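Local coordinates for cellulose binding protein (Clavibacter michiganensis, PDB 4JJO) that probably binds plant cell-wall polysaccharides and loosens the wall through its expansin region, the carboxy-terminal part of a larger protein predicted to be an endoglucanase, at residues A[7-12]-A[79-84]. Residues are numbered along the deposited sequence; the frame is centred on the assembly and turned at random.
Sequences ATHYSL and LSEEAF
His9 turns the edge of its imidazole onto the face of Phe84, a T-shaped pair with planes 69° apart and centroids 4.7 Å from one another. The touching atom is His9 CD2, lying 3.5 Å above the plane of the Phe84 ring over its centre, while the rim of that ring meets the strand backbone, its CE1 3.4 Å from Ala7 O. Having CG between its own backbone N and carbonyl carbon (chi1 56°) swings the imidazole over the start of helix 81-87, where it also stacks with Phe90. In the plane of the imidazole, a water 2.8 Å from His9 ND1 donates to Glu81 OE2, bridging ring and carboxylate. At the Tyr10 ring, Leu79 O lies near the plane, at the edge.

Strands 3-10 and 76-80 pair in parallel: Leu79 N donates to Thr8 O (2.9 Å), and Tyr10 N reaches Leu79 O at the same length. The ladder ends in a weak bond from Glu81 N to Tyr10 O, just where Ser80 N-caps the helix, its OG accepting from Ala83 N (3.1 Å) and also bonding to Arg32 O. Ala7 CB packs on Leu79 CD1 inside this double-psi beta-barrel domain. The water spans the 4.6 Å between His9 ND1 and Glu81 OE2; the carboxylate, also in a long, weak ion pair with Arg85, could favour a protonated imidazole, whose polarised CD2-H would suit the aromatic face of Phe84.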
ATOM      1  N   ALA A   7      -8.838 -15.816  10.353  1.00 16.02           N
ATOM      2  CA  ALA A   7      -8.215 -15.762   9.037  1.00 15.93           C
ATOM      3  C   ALA A   7      -8.527 -17.004   8.221  1.00 16.02           C
ATOM      4  O   ALA A   7      -8.541 -18.119   8.743  1.00 15.69           O
ATOM      5  CB  ALA A   7      -6.711 -15.591   9.166  1.00 15.33           C
ATOM      6  N   THR A   8      -8.800 -16.788   6.939  1.00 16.89           N
ATOM      7  CA  THR A   8      -8.814 -17.852   5.947  1.00 17.77           C
ATOM      8  C   THR A   8      -7.637 -17.562   5.025  1.00 18.02           C
ATOM      9  O   THR A   8      -6.857 -16.648   5.296  1.00 16.60           O
ATOM     10  CB  THR A   8     -10.134 -17.879   5.152  1.00 19.89           C
ATOM     11  OG1 THR A   8     -10.452 -16.557   4.701  1.00 21.20           O
ATOM     12  CG2 THR A   8     -11.276 -18.403   6.021  1.00 20.44           C
ATOM     13  N   HIS A   9      -7.486 -18.323   3.947  1.00 18.47           N
ATOM     14  CA  HIS A   9      -6.373 -18.072   3.036  1.00 18.55           C
ATOM     15  C   HIS A   9      -6.778 -18.037   1.569  1.00 19.45           C
ATOM     16  O   HIS A   9      -7.776 -18.638   1.171  1.00 20.33           O
ATOM     17  CB  HIS A   9      -5.262 -19.103   3.244  1.00 19.39           C
ATOM     18  CG  HIS A   9      -5.712 -20.522   3.102  1.00 22.10           C
ATOM     19  ND1 HIS A   9      -5.863 -21.138   1.876  1.00 24.56           N
ATOM     20  CD2 HIS A   9      -6.030 -21.452   4.031  1.00 22.99           C
ATOM     21  CE1 HIS A   9      -6.258 -22.383   2.059  1.00 25.46           C
ATOM     22  NE2 HIS A   9      -6.367 -22.602   3.357  1.00 24.83           N
ATOM     23  N   TYR A  10      -5.985 -17.318   0.779  1.00 19.48           N
ATOM     24  CA  TYR A  10      -6.167 -17.248  -0.664  1.00 20.51           C
ATOM     25  C   TYR A  10      -4.808 -17.000  -1.306  1.00 21.38           C
ATOM     26  O   TYR A  10      -3.793 -16.914  -0.609  1.00 20.60           O
ATOM     27  CB  TYR A  10      -7.146 -16.131  -1.033  1.00 21.65           C
ATOM     28  CG  TYR A  10      -6.509 -14.770  -1.192  1.00 21.75           C
ATOM     29  CD1 TYR A  10      -6.537 -14.110  -2.412  1.00 23.54           C
ATOM     30  CD2 TYR A  10      -5.880 -14.147  -0.124  1.00 21.15           C
ATOM     31  CE1 TYR A  10      -5.962 -12.867  -2.564  1.00 24.88           C
ATOM     32  CE2 TYR A  10      -5.299 -12.906  -0.268  1.00 21.40           C
ATOM     33  CZ  TYR A  10      -5.344 -12.270  -1.489  1.00 23.50           C
ATOM     34  OH  TYR A  10      -4.771 -11.030  -1.643  1.00 25.28           O
ATOM     35  N   SER A  11      -4.777 -16.894  -2.628  1.00 21.71           N
ATOM     36  CA  SER A  11      -3.518 -16.661  -3.324  1.00 22.82           C
ATOM     37  C   SER A  11      -3.676 -15.741  -4.526  1.00 23.34           C
ATOM     38  O   SER A  11      -4.612 -15.882  -5.312  1.00 24.60           O
ATOM     39  CB  SER A  11      -2.913 -17.988  -3.785  1.00 24.91           C
ATOM     40  OG  SER A  11      -1.546 -17.825  -4.118  1.00 25.93           O
ATOM     41  N   LEU A  12      -2.749 -14.797  -4.655  1.00 23.10           N
ATOM     42  CA  LEU A  12      -2.626 -13.994  -5.863  1.00 23.80           C
ATOM     43  C   LEU A  12      -1.732 -14.715  -6.865  1.00 26.03           C
ATOM     44  O   LEU A  12      -1.554 -14.261  -7.998  1.00 26.42           O
ATOM     45  CB  LEU A  12      -2.029 -12.626  -5.531  1.00 22.99           C
ATOM     46  CG  LEU A  12      -2.924 -11.689  -4.723  1.00 23.10           C
ATOM     47  CD1 LEU A  12      -2.173 -10.417  -4.369  1.00 22.43           C
ATOM     48  CD2 LEU A  12      -4.188 -11.371  -5.500  1.00 23.37           C
ATOM     49  N   LEU A  79      -5.608 -14.226   4.394  1.00 15.34           N
ATOM     50  CA  LEU A  79      -4.152 -14.258   4.364  1.00 14.11           C
ATOM     51  C   LEU A  79      -3.635 -14.978   3.134  1.00 15.57           C
ATOM     52  O   LEU A  79      -4.309 -15.842   2.582  1.00 16.29           O
ATOM     53  CB  LEU A  79      -3.613 -14.971   5.605  1.00 13.72           C
ATOM     54  CG  LEU A  79      -3.808 -14.285   6.954  1.00 13.63           C
ATOM     55  CD1 LEU A  79      -3.397 -15.229   8.070  1.00 13.52           C
ATOM     56  CD2 LEU A  79      -3.006 -12.998   7.022  1.00 13.66           C
ATOM     57  N   SER A  80      -2.430 -14.614   2.707  1.00 16.38           N
ATOM     58  CA  SER A  80      -1.723 -15.396   1.709  1.00 18.27           C
ATOM     59  C   SER A  80      -1.564 -16.800   2.268  1.00 19.21           C
ATOM     60  O   SER A  80      -1.476 -16.984   3.483  1.00 16.56           O
ATOM     61  CB  SER A  80      -0.346 -14.797   1.428  1.00 19.63           C
ATOM     62  OG  SER A  80       0.444 -14.771   2.603  1.00 19.49           O
ATOM     63  N   GLU A  81      -1.537 -17.790   1.386  1.00 21.06           N
ATOM     64  CA  GLU A  81      -1.332 -19.165   1.814  1.00 22.19           C
ATOM     65  C   GLU A  81      -0.093 -19.257   2.693  1.00 21.84           C
ATOM     66  O   GLU A  81      -0.078 -19.983   3.686  1.00 20.81           O
ATOM     67  CB  GLU A  81      -1.190 -20.087   0.601  1.00 25.98           C
ATOM     68  CG  GLU A  81      -2.477 -20.275  -0.187  1.00 27.76           C
ATOM     69  CD  GLU A  81      -2.287 -21.135  -1.421  1.00 31.58           C
ATOM     70  OE1 GLU A  81      -1.134 -21.286  -1.879  1.00 33.42           O
ATOM     71  OE2 GLU A  81      -3.295 -21.661  -1.933  1.00 33.00           O
ATOM     72  N   GLU A  82       0.940 -18.500   2.337  1.00 22.61           N
ATOM     73  CA  GLU A  82       2.221 -18.580   3.029  1.00 23.61           C
ATOM     74  C   GLU A  82       2.148 -18.012   4.444  1.00 21.46           C
ATOM     75  O   GLU A  82       2.737 -18.570   5.374  1.00 22.05           O
ATOM     76  CB  GLU A  82       3.309 -17.867   2.224  1.00 25.90           C
ATOM     77  CG  GLU A  82       3.689 -18.590   0.931  1.00 29.09           C
ATOM     78  CD  GLU A  82       2.743 -18.282  -0.223  1.00 29.57           C
ATOM     79  OE1 GLU A  82       1.847 -17.428  -0.054  1.00 27.73           O
ATOM     80  OE2 GLU A  82       2.898 -18.892  -1.301  1.00 32.19           O
ATOM     81  N   ALA A  83       1.436 -16.903   4.606  1.00 18.78           N
ATOM     82  CA  ALA A  83       1.237 -16.321   5.925  1.00 17.12           C
ATOM     83  C   ALA A  83       0.376 -17.247   6.779  1.00 16.85           C
ATOM     84  O   ALA A  83       0.641 -17.444   7.965  1.00 16.07           O
ATOM     85  CB  ALA A  83       0.591 -14.949   5.810  1.00 15.71           C
ATOM     86  N   PHE A  84      -0.652 -17.817   6.165  1.00 17.07           N
ATOM     87  CA  PHE A  84      -1.558 -18.723   6.863  1.00 18.25           C
ATOM     88  C   PHE A  84      -0.832 -19.966   7.376  1.00 21.14           C
ATOM     89  O   PHE A  84      -1.081 -20.417   8.495  1.00 21.11           O
ATOM     90  CB  PHE A  84      -2.703 -19.128   5.936  1.00 18.35           C
ATOM     91  CG  PHE A  84      -3.796 -19.895   6.621  1.00 18.42           C
ATOM     92  CD1 PHE A  84      -4.959 -19.259   7.023  1.00 17.12           C
ATOM     93  CD2 PHE A  84      -3.659 -21.244   6.865  1.00 20.29           C
ATOM     94  CE1 PHE A  84      -5.964 -19.960   7.648  1.00 17.91           C
ATOM     95  CE2 PHE A  84      -4.662 -21.950   7.495  1.00 20.98           C
ATOM     96  CZ  PHE A  84      -5.815 -21.307   7.888  1.00 19.40           C
TER
HETATM   97  O   HOH W   1      -5.830 -20.540  -0.889  1.00 26.16           O
HETATM   98  O   HOH W   2       1.697 -18.324  -3.613  1.00 39.32           O